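Local structure of putative metalloprotease II (Bacteroides fragilis, 4ON1) at residues V34-M46 with L53-E65. The protein probably acts as a zinc-dependent metalloendopeptidase related to fragilysin and holds a zinc ion. Numbering follows the deposited sequence.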
ATOM      1  N   VAL A  34      16.838  11.913   7.880  1.00 17.99           N
ATOM      2  CA  VAL A  34      15.767  12.894   8.048  1.00 17.35           C
ATOM      3  C   VAL A  34      14.541  12.282   8.742  1.00 22.69           C
ATOM      4  O   VAL A  34      14.078  12.794   9.772  1.00 16.38           O
ATOM      5  CB  VAL A  34      15.341  13.494   6.688  1.00 28.68           C
ATOM      6  CG1 VAL A  34      14.120  14.386   6.837  1.00 20.30           C
ATOM      7  CG2 VAL A  34      16.502  14.258   6.051  1.00 23.03           C
ATOM      8  N   LEU A  35      14.028  11.185   8.191  1.00 20.58           N
ATOM      9  CA  LEU A  35      12.776  10.599   8.678  1.00 18.37           C
ATOM     10  C   LEU A  35      12.835  10.094  10.118  1.00 20.49           C
ATOM     11  O   LEU A  35      11.854  10.196  10.849  1.00 17.42           O
ATOM     12  CB  LEU A  35      12.330   9.451   7.762  1.00 12.90           C
ATOM     13  CG  LEU A  35      11.981   9.849   6.324  1.00 13.24           C
ATOM     14  CD1 LEU A  35      11.489   8.655   5.501  1.00 10.32           C
ATOM     15  CD2 LEU A  35      10.952  10.961   6.308  1.00 19.04           C
ATOM     16  N   SER A  36      13.982   9.564  10.535  1.00 15.87           N
ATOM     17  CA  SER A  36      14.108   9.014  11.881  1.00 18.22           C
ATOM     18  C   SER A  36      14.044  10.081  12.979  1.00 28.38           C
ATOM     19  O   SER A  36      13.890   9.746  14.153  1.00 28.01           O
ATOM     20  CB  SER A  36      15.416   8.233  12.013  1.00 20.35           C
ATOM     21  OG  SER A  36      16.529   9.093  11.863  1.00 26.75           O
ATOM     22  N   LYS A  37      14.163  11.356  12.610  1.00 25.02           N
ATOM     23  CA  LYS A  37      14.112  12.435  13.603  1.00 28.95           C
ATOM     24  C   LYS A  37      12.710  13.034  13.745  1.00 32.65           C
ATOM     25  O   LYS A  37      12.494  13.951  14.542  1.00 31.56           O
ATOM     26  CB  LYS A  37      15.100  13.549  13.245  1.00 30.97           C
ATOM     27  CG  LYS A  37      16.565  13.136  13.284  1.00 23.50           C
ATOM     28  CD  LYS A  37      17.468  14.262  12.781  1.00 42.94           C
ATOM     29  CE  LYS A  37      18.932  13.836  12.784  1.00 43.69           C
ATOM     30  NZ  LYS A  37      19.095  12.493  12.140  1.00 40.54           N
ATOM     31  N   ILE A  38      11.764  12.516  12.969  1.00 27.72           N
ATOM     32  CA  ILE A  38      10.406  13.054  12.947  1.00 33.87           C
ATOM     33  C   ILE A  38       9.455  12.183  13.766  1.00 34.70           C
ATOM     34  O   ILE A  38       9.215  11.030  13.410  1.00 32.32           O
ATOM     35  CB  ILE A  38       9.894  13.183  11.500  1.00 23.91           C
ATOM     36  CG1 ILE A  38      10.792  14.150  10.719  1.00 24.24           C
ATOM     37  CG2 ILE A  38       8.454  13.655  11.476  1.00 28.58           C
ATOM     38  CD1 ILE A  38      10.559  14.132   9.221  1.00 24.12           C
ATOM     39  N   SER A  39       8.921  12.731  14.859  1.00 31.30           N
ATOM     40  CA  SER A  39       8.099  11.944  15.782  1.00 41.31           C
ATOM     41  C   SER A  39       6.716  12.523  16.072  1.00 52.66           C
ATOM     42  O   SER A  39       5.708  11.989  15.612  1.00 68.45           O
ATOM     43  CB  SER A  39       8.834  11.765  17.111  1.00 47.11           C
ATOM     44  OG  SER A  39       9.506  10.519  17.163  1.00 69.80           O
ATOM     45  N   ASN A  40       6.663  13.614  16.828  1.00 54.22           N
ATOM     46  CA  ASN A  40       5.381  14.151  17.271  1.00 58.97           C
ATOM     47  C   ASN A  40       4.984  15.408  16.524  1.00 56.70           C
ATOM     48  O   ASN A  40       3.813  15.623  16.212  1.00 65.09           O
ATOM     49  CB  ASN A  40       5.411  14.467  18.769  1.00 59.43           C
ATOM     50  CG  ASN A  40       5.759  13.263  19.616  1.00 68.95           C
ATOM     51  OD1 ASN A  40       4.922  12.388  19.846  1.00 78.58           O
ATOM     52  ND2 ASN A  40       6.994  13.219  20.100  1.00 68.40           N
ATOM     53  N   THR A  41       5.978  16.237  16.243  1.00 38.82           N
ATOM     54  CA  THR A  41       5.746  17.527  15.621  1.00 37.80           C
ATOM     55  C   THR A  41       5.993  17.511  14.118  1.00 38.89           C
ATOM     56  O   THR A  41       6.634  16.610  13.583  1.00 33.84           O
ATOM     57  CB  THR A  41       6.630  18.609  16.270  1.00 37.02           C
ATOM     58  OG1 THR A  41       7.995  18.171  16.273  1.00 57.35           O
ATOM     59  CG2 THR A  41       6.194  18.849  17.700  1.00 43.56           C
ATOM     60  N   GLU A  42       5.455  18.525  13.455  1.00 28.61           N
ATOM     61  CA  GLU A  42       5.694  18.782  12.045  1.00 36.75           C
ATOM     62  C   GLU A  42       7.139  19.235  11.807  1.00 34.64           C
ATOM     63  O   GLU A  42       7.657  20.085  12.527  1.00 32.01           O
ATOM     64  CB  GLU A  42       4.706  19.846  11.561  1.00 43.23           C
ATOM     65  CG  GLU A  42       4.838  20.274  10.115  1.00 61.95           C
ATOM     66  CD  GLU A  42       3.948  21.468   9.788  1.00 70.35           C
ATOM     67  OE1 GLU A  42       2.725  21.385  10.026  1.00 77.18           O
ATOM     68  OE2 GLU A  42       4.475  22.499   9.315  1.00 69.85           O
ATOM     69  N   HIS A  43       7.796  18.642  10.815  1.00 21.95           N
ATOM     70  CA  HIS A  43       9.140  19.072  10.426  1.00 26.70           C
ATOM     71  C   HIS A  43       9.076  19.652   9.026  1.00 30.78           C
ATOM     72  O   HIS A  43       8.361  19.140   8.167  1.00 31.00           O
ATOM     73  CB  HIS A  43      10.148  17.916  10.470  1.00 32.55           C
ATOM     74  CG  HIS A  43      10.580  17.533  11.852  1.00 37.23           C
ATOM     75  ND1 HIS A  43      11.907  17.397  12.199  1.00 38.65           N
ATOM     76  CD2 HIS A  43       9.868  17.258  12.972  1.00 39.72           C
ATOM     77  CE1 HIS A  43      11.996  17.054  13.472  1.00 39.59           C
ATOM     78  NE2 HIS A  43      10.772  16.964  13.964  1.00 41.29           N
ATOM     79  N   THR A  44       9.841  20.706   8.787  1.00 26.86           N
ATOM     80  CA  THR A  44       9.848  21.317   7.472  1.00 28.73           C
ATOM     81  C   THR A  44      11.158  20.971   6.788  1.00 35.49           C
ATOM     82  O   THR A  44      12.238  21.108   7.369  1.00 27.99           O
ATOM     83  CB  THR A  44       9.660  22.844   7.554  1.00 28.94           C
ATOM     84  OG1 THR A  44       8.439  23.131   8.248  1.00 36.73           O
ATOM     85  CG2 THR A  44       9.585  23.447   6.162  1.00 31.14           C
ATOM     86  N   ILE A  45      11.047  20.512   5.547  1.00 27.40           N
ATOM     87  CA  ILE A  45      12.196  20.032   4.794  1.00 28.11           C
ATOM     88  C   ILE A  45      12.361  20.811   3.503  1.00 30.69           C
ATOM     89  O   ILE A  45      11.392  21.012   2.773  1.00 22.72           O
ATOM     90  CB  ILE A  45      12.049  18.543   4.435  1.00 25.21           C
ATOM     91  CG1 ILE A  45      11.732  17.707   5.680  1.00 28.01           C
ATOM     92  CG2 ILE A  45      13.303  18.037   3.716  1.00 30.17           C
ATOM     93  CD1 ILE A  45      11.221  16.317   5.352  1.00 26.70           C
ATOM     94  N   MET A  46      13.582  21.242   3.213  1.00 25.36           N
ATOM     95  CA  MET A  46      13.876  21.803   1.908  1.00 19.64           C
ATOM     96  C   MET A  46      14.368  20.727   0.957  1.00 29.66           C
ATOM     97  O   MET A  46      15.400  20.102   1.186  1.00 22.91           O
ATOM     98  CB  MET A  46      14.909  22.910   2.004  1.00 20.90           C
ATOM     99  CG  MET A  46      15.544  23.203   0.670  1.00 39.25           C
ATOM    100  SD  MET A  46      15.915  24.935   0.513  1.00 73.94           S
ATOM    101  CE  MET A  46      14.241  25.543   0.392  1.00 28.07           C
ATOM    102  N   LEU A  53      14.102  23.915  -6.133  1.00 24.83           N
ATOM    103  CA  LEU A  53      14.200  23.777  -4.693  1.00 25.63           C
ATOM    104  C   LEU A  53      12.908  24.285  -4.088  1.00 29.31           C
ATOM    105  O   LEU A  53      12.414  25.340  -4.482  1.00 27.00           O
ATOM    106  CB  LEU A  53      15.406  24.550  -4.147  1.00 26.59           C
ATOM    107  CG  LEU A  53      16.784  23.952  -4.471  1.00 32.11           C
ATOM    108  CD1 LEU A  53      17.228  24.351  -5.879  1.00 38.35           C
ATOM    109  CD2 LEU A  53      17.822  24.396  -3.457  1.00 32.00           C
ATOM    110  N   TRP A  54      12.361  23.535  -3.137  1.00 26.86           N
ATOM    111  CA  TRP A  54      11.112  23.924  -2.492  1.00 27.48           C
ATOM    112  C   TRP A  54      10.998  23.302  -1.113  1.00 32.28           C
ATOM    113  O   TRP A  54      11.686  22.324  -0.801  1.00 28.32           O
ATOM    114  CB  TRP A  54       9.913  23.526  -3.358  1.00 22.91           C
ATOM    115  CG  TRP A  54       9.625  22.044  -3.391  1.00 21.26           C
ATOM    116  CD1 TRP A  54       8.646  21.383  -2.702  1.00 29.02           C
ATOM    117  CD2 TRP A  54      10.322  21.045  -4.154  1.00 24.00           C
ATOM    118  NE1 TRP A  54       8.689  20.038  -2.994  1.00 27.02           N
ATOM    119  CE2 TRP A  54       9.706  19.805  -3.880  1.00 20.23           C
ATOM    120  CE3 TRP A  54      11.401  21.082  -5.046  1.00 26.94           C
ATOM    121  CZ2 TRP A  54      10.139  18.610  -4.463  1.00 23.40           C
ATOM    122  CZ3 TRP A  54      11.830  19.894  -5.623  1.00 24.66           C
ATOM    123  CH2 TRP A  54      11.198  18.674  -5.330  1.00 26.89           C
ATOM    124  N   THR A  55      10.135  23.876  -0.282  1.00 27.20           N
ATOM    125  CA  THR A  55       9.933  23.359   1.064  1.00 29.54           C
ATOM    126  C   THR A  55       8.644  22.567   1.170  1.00 32.61           C
ATOM    127  O   THR A  55       7.663  22.853   0.486  1.00 28.81           O
ATOM    128  CB  THR A  55       9.883  24.481   2.111  1.00 29.22           C
ATOM    129  OG1 THR A  55       8.823  25.387   1.778  1.00 40.82           O
ATOM    130  CG2 THR A  55      11.194  25.233   2.134  1.00 29.20           C
ATOM    131  N   THR A  56       8.659  21.566   2.038  1.00 25.59           N
ATOM    132  CA  THR A  56       7.452  20.829   2.367  1.00 27.45           C
ATOM    133  C   THR A  56       7.504  20.506   3.848  1.00 26.86           C
ATOM    134  O   THR A  56       8.567  20.554   4.465  1.00 32.69           O
ATOM    135  CB  THR A  56       7.311  19.537   1.548  1.00 30.79           C
ATOM    136  OG1 THR A  56       6.043  18.928   1.829  1.00 41.82           O
ATOM    137  CG2 THR A  56       8.425  18.559   1.902  1.00 30.07           C
ATOM    138  N   SER A  57       6.356  20.204   4.432  1.00 21.34           N
ATOM    139  CA  SER A  57       6.340  19.790   5.823  1.00 31.44           C
ATOM    140  C   SER A  57       5.727  18.400   5.915  1.00 28.11           C
ATOM    141  O   SER A  57       4.820  18.079   5.159  1.00 40.15           O
ATOM    142  CB  SER A  57       5.569  20.793   6.680  1.00 38.09           C
ATOM    143  OG  SER A  57       4.176  20.609   6.532  1.00 54.92           O
ATOM    144  N   ILE A  58       6.233  17.568   6.822  1.00 21.94           N
ATOM    145  CA  ILE A  58       5.625  16.259   7.057  1.00 24.21           C
ATOM    146  C   ILE A  58       5.635  15.928   8.542  1.00 19.18           C
ATOM    147  O   ILE A  58       6.376  16.539   9.317  1.00 22.30           O
ATOM    148  CB  ILE A  58       6.340  15.110   6.299  1.00 35.57           C
ATOM    149  CG1 ILE A  58       7.724  14.850   6.880  1.00 32.88           C
ATOM    150  CG2 ILE A  58       6.416  15.381   4.806  1.00 45.75           C
ATOM    151  CD1 ILE A  58       8.407  13.650   6.245  1.00 32.70           C
ATOM    152  N   LYS A  59       4.797  14.974   8.938  1.00 23.08           N
ATOM    153  CA  LYS A  59       4.857  14.456  10.295  1.00 21.63           C
ATOM    154  C   LYS A  59       4.551  12.975  10.292  1.00 19.25           C
ATOM    155  O   LYS A  59       4.012  12.435   9.317  1.00 16.59           O
ATOM    156  CB  LYS A  59       3.887  15.180  11.225  1.00 33.89           C
ATOM    157  CG  LYS A  59       2.439  14.975  10.878  1.00 37.91           C
ATOM    158  CD  LYS A  59       1.530  15.632  11.912  1.00 54.53           C
ATOM    159  CE  LYS A  59       1.872  17.099  12.108  1.00 67.69           C
ATOM    160  NZ  LYS A  59       0.912  17.786  13.024  1.00 79.26           N
ATOM    161  N   ALA A  60       4.915  12.319  11.386  1.00 17.90           N
ATOM    162  CA  ALA A  60       4.632  10.904  11.558  1.00 17.21           C
ATOM    163  C   ALA A  60       3.128  10.668  11.625  1.00 23.03           C
ATOM    164  O   ALA A  60       2.390  11.489  12.163  1.00 24.16           O
ATOM    165  CB  ALA A  60       5.307  10.382  12.816  1.00 21.99           C
ATOM    166  N   ILE A  61       2.680   9.545  11.077  1.00 17.77           N
ATOM    167  CA  ILE A  61       1.265   9.172  11.120  1.00 19.58           C
ATOM    168  C   ILE A  61       0.981   8.330  12.351  1.00 25.34           C
ATOM    169  O   ILE A  61       1.652   7.322  12.587  1.00 29.01           O
ATOM    170  CB  ILE A  61       0.838   8.378   9.875  1.00 16.76           C
ATOM    171  CG1 ILE A  61       1.042   9.223   8.617  1.00 21.31           C
ATOM    172  CG2 ILE A  61      -0.624   7.941   9.994  1.00 20.76           C
ATOM    173  CD1 ILE A  61       0.659   8.505   7.343  1.00 25.42           C
ATOM    174  N   HIS A  62      -0.014   8.738  13.131  1.00 22.32           N
ATOM    175  CA  HIS A  62      -0.370   8.014  14.351  1.00 29.78           C
ATOM    176  C   HIS A  62      -1.621   7.158  14.140  1.00 29.25           C
ATOM    177  O   HIS A  62      -2.369   7.369  13.190  1.00 30.07           O
ATOM    178  CB  HIS A  62      -0.584   9.010  15.493  1.00 36.54           C
ATOM    179  CG  HIS A  62       0.588   9.914  15.721  1.00 58.23           C
ATOM    180  ND1 HIS A  62       1.814   9.455  16.156  1.00 63.89           N
ATOM    181  CD2 HIS A  62       0.727  11.251  15.549  1.00 68.77           C
ATOM    182  CE1 HIS A  62       2.654  10.471  16.250  1.00 65.21           C
ATOM    183  NE2 HIS A  62       2.020  11.572  15.889  1.00 70.35           N
ATOM    184  N   GLY A  63      -1.830   6.168  15.002  1.00 22.21           N
ATOM    185  CA  GLY A  63      -2.988   5.300  14.876  1.00 21.53           C
ATOM    186  C   GLY A  63      -2.714   4.075  14.018  1.00 21.85           C
ATOM    187  O   GLY A  63      -3.607   3.251  13.806  1.00 24.07           O
ATOM    188  N   VAL A  64      -1.490   3.961  13.503  1.00 15.54           N
ATOM    189  CA  VAL A  64      -1.124   2.804  12.691  1.00 15.06           C
ATOM    190  C   VAL A  64       0.200   2.202  13.125  1.00 19.02           C
ATOM    191  O   VAL A  64       1.129   2.909  13.502  1.00 24.55           O
ATOM    192  CB  VAL A  64      -1.037   3.143  11.185  1.00 24.06           C
ATOM    193  CG1 VAL A  64      -2.425   3.395  10.627  1.00 35.16           C
ATOM    194  CG2 VAL A  64      -0.146   4.343  10.961  1.00 29.15           C
ATOM    195  N   GLU A  65       0.263   0.878  13.063  1.00 19.16           N
ATOM    196  CA  GLU A  65       1.461   0.123  13.403  1.00 17.44           C
ATOM    197  C   GLU A  65       1.751  -0.859  12.273  1.00 18.92           C
ATOM    198  O   GLU A  65       0.842  -1.521  11.769  1.00 15.69           O
ATOM    199  CB  GLU A  65       1.268  -0.608  14.744  1.00 25.48           C
ATOM    200  CG  GLU A  65       2.409  -1.537  15.153  1.00 53.01           C
ATOM    201  CD  GLU A  65       2.123  -2.292  16.450  1.00 67.71           C
ATOM    202  OE1 GLU A  65       1.152  -1.932  17.157  1.00 61.01           O
ATOM    203  OE2 GLU A  65       2.864  -3.252  16.760  1.00 70.85           O
TER
HETATM  204  O   HOH W   1       5.682  13.756  13.501  1.00 33.42           O
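Ile58 meets Leu35, Ile38 and Ile45 mainly through its CD1, which lies 3.7 Å from Leu35 CD2 and 4.0 Å from Ile45 CD1; Ile38 CD1 rests against both CD1 and CG1 of Ile58. The Leu35 and Ile38 side chains cross that of Ile58 at roughly right angles. The rotation about CA-CB (chi1 69°) sets Ile58 CG1 between the backbone N and the carbonyl carbon, which, with chi2 extended, carries CD1 to Leu35 and the type I turn from Leu35 to Ile38. Phe76 of strand 71-78 touches Leu35 and Ile38, and Ile84 of strand 84-88 touches Ile58. Beneath this cluster, strands 43-46 and 53-60 run antiparallel as the arms of a hairpin, pairing His43 with Ile58 and Ile45 with Thr56 through two reciprocal sets of backbone bonds. Ile45 N to Thr56 O, at 2.7 Å, is nearly straight (176°). On the other face, Thr44 and Met46 stand beside Ser57 and Thr55, and Met46 CE rests 3.5 Å from Thr55 CG2. The extended Glu42 chain lies alongside Ser57, bringing OE2 to 3.3 Å from Ser57 CB; Ser57 OG is hydrogen-bonded to Asp82. On the N-terminal side of His43, a water accepts from Ala60 N at 2.7 Å and donates to Thr41 O, and weakly to Ser39 O. Ile38 CG1 lies over one face of the His43 ring, toward its rim, while His43 ND1 is hydrogen-bonded to His19, whose strand 19-22 runs parallel to strand 43-49. In this hairpin of the fragilysin-type N-terminal domain, the face of Ile45 and Ile58, with His43 and Thr56, is thus buried, aliphatic contacts pack the helix-to-strand connection against Ile58, and a water links the backbones beside the paired residues.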